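Local atomic coordinates of multicopper oxidase (Uncultured bacterium, PDB entry 4E9X), a protein that probably couples the one-electron oxidation of reducing substrates to the four-electron reduction of dioxygen to water at its bound copper ions. Residues Y297-S300 with L301-G304; L230-P233 with G234-Y237; V64-K67 with G68-R71; R182-K185 with G186-V189. All blocks are in the same frame, centred on the assembly; numbering follows the deposited sequence. Where two conformers were deposited one is given.

Interaction 1. Residues Y297-S300 with L301-G304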
loop_
_atom_site.group_PDB
_atom_site.type_symbol
_atom_site.label_atom_id
_atom_site.label_comp_id
_atom_site.label_asym_id
_atom_site.label_seq_id
_atom_site.Cartn_x
_atom_site.Cartn_y
_atom_site.Cartn_z
ATOM N N TYR A 297 -7.717 24.253 -4.948
ATOM C CA TYR A 297 -7.637 24.727 -6.342
ATOM C C TYR A 297 -8.989 24.744 -7.028
ATOM O O TYR A 297 -9.095 24.899 -8.246
ATOM C CB TYR A 297 -6.587 23.984 -7.170
ATOM C CG TYR A 297 -5.203 24.566 -7.157
ATOM C CD1 TYR A 297 -4.956 25.914 -7.355
ATOM C CD2 TYR A 297 -4.103 23.716 -7.008
ATOM C CE1 TYR A 297 -3.646 26.444 -7.356
ATOM C CE2 TYR A 297 -2.802 24.213 -7.002
ATOM C CZ TYR A 297 -2.580 25.567 -7.183
ATOM O OH TYR A 297 -1.312 26.110 -7.181
ATOM N N SER A 298 -10.119 24.655 -6.280
ATOM C CA SER A 298 -11.418 24.501 -6.975
ATOM C C SER A 298 -11.843 25.752 -7.699
ATOM O O SER A 298 -12.536 25.660 -8.670
ATOM C CB SER A 298 -12.504 24.153 -5.943
ATOM O OG SER A 298 -12.238 22.908 -5.325
ATOM N N GLU A 299 -11.412 26.923 -7.208
ATOM C CA GLU A 299 -11.770 28.148 -7.967
ATOM C C GLU A 299 -10.858 28.269 -9.181
ATOM O O GLU A 299 -11.325 28.515 -10.305
ATOM C CB GLU A 299 -11.685 29.382 -7.062
ATOM C CG GLU A 299 -12.747 29.304 -5.951
ATOM C CD GLU A 299 -14.168 29.143 -6.496
ATOM O OE1 GLU A 299 -14.634 29.707 -7.524
ATOM O OE2 GLU A 299 -14.939 28.371 -5.897
ATOM N N SER A 300 -9.553 28.055 -9.016
ATOM C CA SER A 300 -8.656 28.131 -10.187
ATOM C C SER A 300 -9.071 27.147 -11.275
ATOM O O SER A 300 -8.903 27.515 -12.450
ATOM C CB SER A 300 -7.213 27.783 -9.785
ATOM O OG SER A 300 -6.736 28.677 -8.792
ATOM N N LEU A 301 -9.547 25.960 -10.888
ATOM C CA LEU A 301 -9.924 24.961 -11.882
ATOM C C LEU A 301 -11.084 25.423 -12.741
ATOM O O LEU A 301 -11.252 24.829 -13.820
ATOM C CB LEU A 301 -10.261 23.633 -11.182
ATOM C CG LEU A 301 -9.000 22.886 -10.778
ATOM C CD1 LEU A 301 -9.282 21.831 -9.726
ATOM C CD2 LEU A 301 -8.370 22.157 -11.988
ATOM N N LYS A 302 -11.869 26.427 -12.346
ATOM C CA LYS A 302 -12.991 26.943 -13.123
ATOM C C LYS A 302 -12.593 28.102 -14.005
ATOM O O LYS A 302 -13.458 28.593 -14.774
ATOM C CB LYS A 302 -14.051 27.500 -12.138
ATOM C CG LYS A 302 -14.675 26.420 -11.292
ATOM C CD LYS A 302 -15.983 27.032 -10.785
ATOM C CE LYS A 302 -15.716 27.496 -9.374
ATOM N NZ LYS A 302 -16.622 26.653 -8.506
ATOM N N GLN A 303 -11.331 28.571 -13.879
ATOM C CA GLN A 303 -11.010 29.861 -14.520
ATOM C C GLN A 303 -10.342 29.750 -15.868
ATOM O O GLN A 303 -9.735 30.734 -16.298
ATOM C CB GLN A 303 -10.141 30.654 -13.508
ATOM C CG GLN A 303 -10.968 31.084 -12.281
ATOM C CD GLN A 303 -10.156 31.645 -11.142
ATOM O OE1 GLN A 303 -8.938 31.747 -11.299
ATOM N NE2 GLN A 303 -10.804 31.997 -10.025
ATOM N N GLY A 304 -10.490 28.628 -16.548
ATOM C CA GLY A 304 -9.981 28.462 -17.925
ATOM C C GLY A 304 -8.558 27.903 -17.923
ATOM O O GLY A 304 -7.880 27.624 -16.918
HETATM O O HOH W 1 -13.642 31.193 -9.498
HETATM O O HOH W 2 -8.187 26.210 -14.716
HETATM O O HOH W 3 -7.209 31.312 -9.266
#

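Interaction 2. Residues L230-P233 with G234-Y237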
loop_
_atom_site.group_PDB
_atom_site.type_symbol
_atom_site.label_atom_id
_atom_site.label_comp_id
_atom_site.label_asym_id
_atom_site.label_seq_id
_atom_site.Cartn_x
_atom_site.Cartn_y
_atom_site.Cartn_z
ATOM N N LEU A 230 -6.407 4.056 -0.945
ATOM C CA LEU A 230 -4.983 4.080 -0.612
ATOM C C LEU A 230 -4.208 4.764 -1.737
ATOM O O LEU A 230 -4.310 4.355 -2.897
ATOM C CB LEU A 230 -4.449 2.654 -0.459
ATOM C CG LEU A 230 -3.019 2.548 0.070
ATOM C CD1 LEU A 230 -3.002 3.082 1.509
ATOM C CD2 LEU A 230 -2.510 1.098 -0.012
ATOM N N VAL A 231 -3.458 5.802 -1.341
ATOM C CA VAL A 231 -2.689 6.573 -2.312
ATOM C C VAL A 231 -1.222 6.517 -1.922
ATOM O O VAL A 231 -0.882 6.861 -0.792
ATOM C CB VAL A 231 -3.174 8.044 -2.275
ATOM C CG1 VAL A 231 -2.433 8.890 -3.303
ATOM C CG2 VAL A 231 -4.698 8.136 -2.459
ATOM N N SER A 232 -0.365 6.048 -2.810
ATOM C CA SER A 232 1.049 5.843 -2.531
ATOM C C SER A 232 1.888 6.755 -3.429
ATOM O O SER A 232 1.329 7.355 -4.382
ATOM C CB SER A 232 1.384 4.361 -2.679
ATOM O OG SER A 232 1.727 3.924 -3.959
ATOM N N PRO A 233 3.166 6.888 -3.153
ATOM C CA PRO A 233 3.985 7.867 -3.918
ATOM C C PRO A 233 3.934 7.671 -5.424
ATOM O O PRO A 233 4.140 6.597 -5.985
ATOM C CB PRO A 233 5.396 7.619 -3.378
ATOM C CG PRO A 233 5.117 7.211 -1.931
ATOM C CD PRO A 233 3.935 6.279 -2.056
ATOM N N GLY A 234 3.655 8.807 -6.105
ATOM C CA GLY A 234 3.594 8.826 -7.549
ATOM C C GLY A 234 2.192 8.685 -8.119
ATOM O O GLY A 234 1.929 9.168 -9.223
ATOM N N GLU A 235 1.307 8.022 -7.346
ATOM C CA GLU A 235 -0.001 7.681 -7.889
ATOM C C GLU A 235 -0.982 8.843 -7.891
ATOM O O GLU A 235 -0.864 9.743 -7.074
ATOM C CB GLU A 235 -0.664 6.584 -7.054
ATOM C CG GLU A 235 0.156 5.279 -6.971
ATOM C CD GLU A 235 -0.774 4.237 -6.351
ATOM O OE1 GLU A 235 -0.858 4.262 -5.128
ATOM O OE2 GLU A 235 -1.461 3.496 -7.057
ATOM N N ARG A 236 -1.971 8.765 -8.781
ATOM C CA ARG A 236 -3.159 9.610 -8.625
ATOM C C ARG A 236 -4.384 8.719 -8.736
ATOM O O ARG A 236 -4.422 7.719 -9.459
ATOM C CB ARG A 236 -3.231 10.731 -9.687
ATOM C CG ARG A 236 -2.204 11.840 -9.450
ATOM C CD ARG A 236 -0.826 11.542 -10.028
ATOM N NE ARG A 236 -0.893 11.393 -11.472
ATOM C CZ ARG A 236 -0.270 10.444 -12.199
ATOM N NH1 ARG A 236 0.528 9.534 -11.663
ATOM N NH2 ARG A 236 -0.470 10.428 -13.530
ATOM N N TYR A 237 -5.418 9.112 -7.978
ATOM C CA TYR A 237 -6.741 8.530 -8.128
ATOM C C TYR A 237 -7.750 9.661 -8.282
ATOM O O TYR A 237 -7.663 10.629 -7.508
ATOM C CB TYR A 237 -7.142 7.680 -6.899
ATOM C CG TYR A 237 -6.321 6.405 -6.888
ATOM C CD1 TYR A 237 -6.807 5.254 -7.546
ATOM C CD2 TYR A 237 -5.074 6.330 -6.242
ATOM C CE1 TYR A 237 -6.062 4.058 -7.552
ATOM C CE2 TYR A 237 -4.341 5.157 -6.247
ATOM C CZ TYR A 237 -4.838 4.036 -6.910
ATOM O OH TYR A 237 -4.093 2.852 -6.922
HETATM O O HOH W 4 -2.394 2.531 -3.832
#

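Interaction 3. Residues V64-K67 with G68-R71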
loop_
_atom_site.group_PDB
_atom_site.type_symbol
_atom_site.label_atom_id
_atom_site.label_comp_id
_atom_site.label_asym_id
_atom_site.label_seq_id
_atom_site.Cartn_x
_atom_site.Cartn_y
_atom_site.Cartn_z
ATOM N N VAL A 64 3.442 12.697 -18.400
ATOM C CA VAL A 64 3.582 13.194 -19.771
ATOM C C VAL A 64 4.463 12.254 -20.530
ATOM O O VAL A 64 5.582 11.913 -20.102
ATOM C CB VAL A 64 4.216 14.620 -19.737
ATOM C CG1 VAL A 64 4.579 15.129 -21.119
ATOM C CG2 VAL A 64 3.227 15.585 -19.051
ATOM N N HIS A 65 3.998 11.726 -21.665
ATOM C CA HIS A 65 4.833 10.714 -22.307
ATOM C C HIS A 65 6.111 11.249 -22.911
ATOM O O HIS A 65 7.050 10.469 -23.107
ATOM C CB HIS A 65 4.007 10.121 -23.474
ATOM C CG HIS A 65 2.861 9.274 -23.039
ATOM N ND1 HIS A 65 1.840 8.871 -23.905
ATOM C CD2 HIS A 65 2.630 8.703 -21.844
ATOM C CE1 HIS A 65 1.018 8.107 -23.239
ATOM N NE2 HIS A 65 1.454 7.979 -21.989
ATOM N N GLN A 66 6.128 12.538 -23.258
ATOM C CA GLN A 66 7.264 13.130 -23.970
ATOM C C GLN A 66 7.506 12.406 -25.288
ATOM O O GLN A 66 8.603 12.011 -25.597
ATOM C CB GLN A 66 8.559 13.107 -23.127
ATOM C CG GLN A 66 8.360 13.820 -21.788
ATOM C CD GLN A 66 8.296 15.350 -21.904
ATOM O OE1 GLN A 66 8.457 15.940 -22.962
ATOM N NE2 GLN A 66 8.017 15.959 -20.753
ATOM N N LYS A 67 6.440 12.248 -26.057
ATOM C CA LYS A 67 6.464 11.563 -27.337
ATOM C C LYS A 67 7.336 12.364 -28.301
ATOM O O LYS A 67 6.927 13.444 -28.759
ATOM C CB LYS A 67 5.044 11.394 -27.880
ATOM C CG LYS A 67 4.824 10.538 -29.088
ATOM C CD LYS A 67 5.494 9.169 -29.020
ATOM C CE LYS A 67 4.613 8.021 -29.480
ATOM N NZ LYS A 67 3.693 7.574 -28.373
ATOM N N GLY A 68 8.523 11.847 -28.579
ATOM C CA GLY A 68 9.494 12.461 -29.456
ATOM C C GLY A 68 10.141 13.671 -28.798
ATOM O O GLY A 68 10.803 14.460 -29.468
ATOM N N THR A 69 9.927 13.839 -27.512
ATOM C CA THR A 69 10.473 15.002 -26.792
ATOM C C THR A 69 11.176 14.552 -25.506
ATOM O O THR A 69 11.153 15.308 -24.508
ATOM C CB THR A 69 9.445 16.095 -26.455
ATOM O OG1 THR A 69 8.408 15.573 -25.634
ATOM C CG2 THR A 69 8.764 16.532 -27.745
ATOM N N TRP A 70 11.815 13.370 -25.561
ATOM C CA TRP A 70 12.386 12.851 -24.314
ATOM C C TRP A 70 13.382 13.777 -23.636
ATOM O O TRP A 70 13.609 13.691 -22.418
ATOM C CB TRP A 70 13.049 11.471 -24.569
ATOM C CG TRP A 70 14.270 11.497 -25.478
ATOM C CD1 TRP A 70 14.253 11.446 -26.826
ATOM C CD2 TRP A 70 15.627 11.567 -25.083
ATOM N NE1 TRP A 70 15.544 11.492 -27.331
ATOM C CE2 TRP A 70 16.407 11.563 -26.264
ATOM C CE3 TRP A 70 16.296 11.641 -23.835
ATOM C CZ2 TRP A 70 17.801 11.622 -26.233
ATOM C CZ3 TRP A 70 17.686 11.699 -23.816
ATOM C CH2 TRP A 70 18.428 11.690 -25.033
ATOM N N ARG A 71 14.045 14.682 -24.370
ATOM C CA ARG A 71 15.012 15.612 -23.785
ATOM C C ARG A 71 14.347 16.653 -22.896
ATOM O O ARG A 71 15.089 17.414 -22.212
ATOM C CB ARG A 71 15.924 16.246 -24.851
ATOM C CG ARG A 71 16.774 15.173 -25.583
ATOM C CD ARG A 71 17.608 15.834 -26.712
ATOM N NE ARG A 71 18.805 16.395 -26.179
ATOM C CZ ARG A 71 19.919 15.751 -25.813
ATOM N NH1 ARG A 71 19.990 14.443 -25.967
ATOM N NH2 ARG A 71 20.966 16.402 -25.317
#

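Interaction 4. Residues R182-K185 with G186-V189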
loop_
_atom_site.group_PDB
_atom_site.type_symbol
_atom_site.label_atom_id
_atom_site.label_comp_id
_atom_site.label_asym_id
_atom_site.label_seq_id
_atom_site.Cartn_x
_atom_site.Cartn_y
_atom_site.Cartn_z
ATOM N N ARG A 182 -16.222 22.850 1.134
ATOM C CA ARG A 182 -17.594 23.328 1.285
ATOM C C ARG A 182 -18.419 22.962 0.068
ATOM O O ARG A 182 -18.025 23.252 -1.076
ATOM C CB ARG A 182 -17.641 24.857 1.543
ATOM C CG ARG A 182 -17.028 25.149 2.917
ATOM C CD ARG A 182 -17.300 26.594 3.328
ATOM N NE ARG A 182 -16.815 26.855 4.656
ATOM C CZ ARG A 182 -16.696 28.056 5.184
ATOM N NH1 ARG A 182 -16.986 29.135 4.496
ATOM N NH2 ARG A 182 -16.231 28.199 6.436
ATOM N N VAL A 183 -19.541 22.312 0.324
ATOM C CA VAL A 183 -20.454 21.845 -0.739
ATOM C C VAL A 183 -21.851 22.263 -0.389
ATOM O O VAL A 183 -22.139 22.696 0.722
ATOM C CB VAL A 183 -20.401 20.311 -0.910
ATOM C CG1 VAL A 183 -18.935 19.909 -1.242
ATOM C CG2 VAL A 183 -20.925 19.598 0.332
ATOM N N LYS A 184 -22.761 22.088 -1.345
ATOM C CA LYS A 184 -24.192 22.160 -1.046
ATOM C C LYS A 184 -24.846 20.919 -1.650
ATOM O O LYS A 184 -24.332 20.273 -2.560
ATOM C CB LYS A 184 -24.859 23.443 -1.540
ATOM C CG LYS A 184 -24.943 23.492 -3.055
ATOM C CD LYS A 184 -25.680 24.785 -3.435
ATOM C CE LYS A 184 -26.018 24.805 -4.903
ATOM N NZ LYS A 184 -26.891 26.005 -5.214
ATOM N N LYS A 185 -26.016 20.571 -1.109
ATOM C CA LYS A 185 -26.712 19.368 -1.557
ATOM C C LYS A 185 -26.930 19.387 -3.047
ATOM O O LYS A 185 -27.362 20.430 -3.569
ATOM C CB LYS A 185 -28.064 19.221 -0.804
ATOM C CG LYS A 185 -28.645 17.817 -1.059
ATOM C CD LYS A 185 -30.037 17.695 -0.439
ATOM C CE LYS A 185 -30.542 16.251 -0.589
ATOM N NZ LYS A 185 -31.956 16.138 -0.112
ATOM N N GLY A 186 -26.614 18.297 -3.731
ATOM C CA GLY A 186 -26.790 18.166 -5.195
ATOM C C GLY A 186 -25.469 18.396 -5.913
ATOM O O GLY A 186 -25.366 18.131 -7.092
ATOM N N ASP A 187 -24.435 18.922 -5.207
ATOM C CA ASP A 187 -23.118 19.012 -5.844
ATOM C C ASP A 187 -22.647 17.630 -6.264
ATOM O O ASP A 187 -22.999 16.611 -5.687
ATOM C CB ASP A 187 -22.098 19.635 -4.883
ATOM C CG ASP A 187 -21.966 21.140 -5.003
ATOM O OD1 ASP A 187 -22.141 21.714 -6.115
ATOM O OD2 ASP A 187 -21.641 21.791 -3.971
ATOM N N VAL A 188 -21.806 17.635 -7.309
ATOM C CA VAL A 188 -21.130 16.417 -7.794
ATOM C C VAL A 188 -19.661 16.764 -7.779
ATOM O O VAL A 188 -19.199 17.641 -8.527
ATOM C CB VAL A 188 -21.608 16.080 -9.217
ATOM C CG1 VAL A 188 -20.855 14.818 -9.727
ATOM C CG2 VAL A 188 -23.100 15.874 -9.208
ATOM N N VAL A 189 -18.932 16.092 -6.880
ATOM C CA VAL A 189 -17.569 16.558 -6.531
ATOM C C VAL A 189 -16.550 15.574 -7.134
ATOM O O VAL A 189 -16.601 14.395 -6.830
ATOM C CB VAL A 189 -17.396 16.661 -5.028
ATOM C CG1 VAL A 189 -16.029 17.277 -4.687
ATOM C CG2 VAL A 189 -18.516 17.510 -4.389
#

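Interaction 1. Residues Y297-S300 with L301-G304
E299 and K302 run alongside each other, their side chains heading in one direction. Their salt bridge is long, 3.5 Å from E299 OE2 to K302 NZ, and K302 CE packs at 3.1 Å against E299 OE1. The bend of the glutamate at chi2 (-56°) turns its carboxylate back along the lysine. Q303, extended beyond CG, lies back over the preceding turn, with its CG 3.3 Å from E299 O. Its amide is tied at both ends by water: one molecule donates to E299 OE1 and accepts from Q303 NE2, while another joins Q303 OE1 to S300 OG, which N294 also holds. This is an irregular helical turn in the loop between strands 270-275 and 306-308. L301 N bonds to Y297 O (2.9 Å) as in an alpha-turn, whereas K302 N to E299 O and Q303 N to S300 O, both 3.0 Å, have 3-10 spacing. Leucine suits the inner side: L301 CD1 lies 4.3 Å from Y297 CB, and its side chain also touches L36 and H38. Y297 turns its ring away, its OH bonded to G34 O and its ring edge-to-face with F313. At G304 phi is 91°, where a CB would press on the carbonyl O of Q303, which suits glycine.

Interaction 2. Residues L230-P233 with G234-Y237
L230 O and V231 CG2 approach the Y237 ring obliquely, the carbonyl oxygen lying 3.4 Å from Y237 CE2, while E235 OE1 sits at the ring's edge, in its plane. The second flat group, the R236 guanidinium, receives G234 O at its edge: the bond from R236 NH1 is 2.8 Å long and lies in both the guanidinium and the carbonyl plane. From beside the tyrosine hydroxyl the E235 carboxylate reaches back across the turn to S232. E235 OE1 accepts S232 N on its anti side at 3.0 Å and a water that also donates to L230 O. In the conformer given for S232, the serine hydroxyl donates to the same oxygen from above the carboxylate plane. E235 OE2 takes Y237 OH on its syn side at 2.7 Å and also forms a salt bridge with K215, which would favour the charged carboxylate. A glutamate suits this place because its chain, extended beyond CG (chi2 -169°), spans the turn and serves both strand ends. The backbone is a type II turn from S232 to E235, closed by E235 N to S232 O at 3.0 Å; proline fits its second position, and the positive phi of G234 calls for glycine at the third. D227 of a second subunit forms a salt bridge with R236, and L230 packs on L230 of that subunit. The turn passes from strand 228-231, bonded through V231 to H201 and outermost within this chain in its five-stranded sheet, to strand 236-243, inside the six-stranded sheet, which pairs with strand 187-195 through Y237 and F193.

Interaction 3. Residues V64-K67 with G68-R71
T69 OG1 donates to Q66 OE1 at 2.7 Å, lying in the plane of the side-chain carbonyl and on a lone pair, with a C=O to donor angle of 142°. The two side chains cross at about a right angle. Q66 bends at chi2 (-74°), which folds its amide back over its own backbone toward the threonine, and T69 places OG1 between its backbone N and carbonyl carbon (chi1 60°), facing the glutamine. The hydroxyl is thereby also brought to 3.2 Å from Q66 CA. A second bond runs beside the first: T69 N to Q66 O, 3.0 Å, the donor standing above the peptide carbonyl plane. It closes a type II beta turn from Q66 to T69, whose third position, with positive phi, suits G68. On the far branch of the threonine, CG2 rests 3.7 Å from K67 O. The turn belongs to the loop between strands 60-62 and 88-94 of the first multicopper oxidase region. F93 of strand 88-94 touches both Q66 and T69, while F249 of a second subunit packs on Q66 and W70. N245 of that subunit receives G68 N, and its D281 forms a salt bridge with R71. With the amide oxygen turned to the threonine, the hydroxyl acts as donor, and this neutral bond favours one rotation of the amide and ties the side chains across the turn.

Interaction 4. Residues R182-K185 with G186-V189
A type II beta turn from K184 to D187 links strand 181-183 to strand 187-195, which belong to different sheets of the second multicopper oxidase region. Its bonds involving the backbone come as a reciprocal pair. D187 N donates to K184 O at 3.0 Å and closes the turn, while K184 N donates to D187 OD2 at 2.9 Å, almost straight at 169° and from above the carboxylate plane. Aspartate suits the fourth position because its short side chain brings the carboxylate back to the first residue's N-H. The other oxygen, D187 OD1, is bonded to T137 OG1, so the carboxylate is held from both ends and its rotation is fixed. G186 takes a positive phi of 100° at the third position, where a CB would collide with K185 O. The charges do not close an ion pair: K184 NZ stays 6.5 Å from D187 OD1, and the K184 and K185 side chains run extended in exposed positions, as suits lysines on an outer turn. Of the lysine side chain, K184 CG comes nearest the carboxylate, at 3.8 Å from D187 OD2. Apolar contact occupies the inner side, where V183 also touches A243 and I273, and V189 touches V140. With V183 CG1 anti to its carbonyl carbon (chi1 -58°), that methyl meets V189 CG2 at 4.0 Å, the two valine side chains crossing at about a right angle.

Along the chain the order is interaction 3, interaction 4, interaction 2, interaction 1. The first of these lies in the first multicopper oxidase region; interactions 4 and 2 lie in the second, where each turn passes from a strand that is outermost, within this chain, in the five-stranded sheet into the six-stranded one. Their centres are about 24 Å apart, yet they enter the neighbouring strands 187-195 and 236-243. Interaction 1 has its centre about 16 Å from that of interaction 4 and about 22 Å from that of interaction 2; its loop touches strands 36-40 and 138-147, and so reaches sheets of both regions. Interactions 2 and 3 both meet the second subunit, tying local turns to the three-chain assembly.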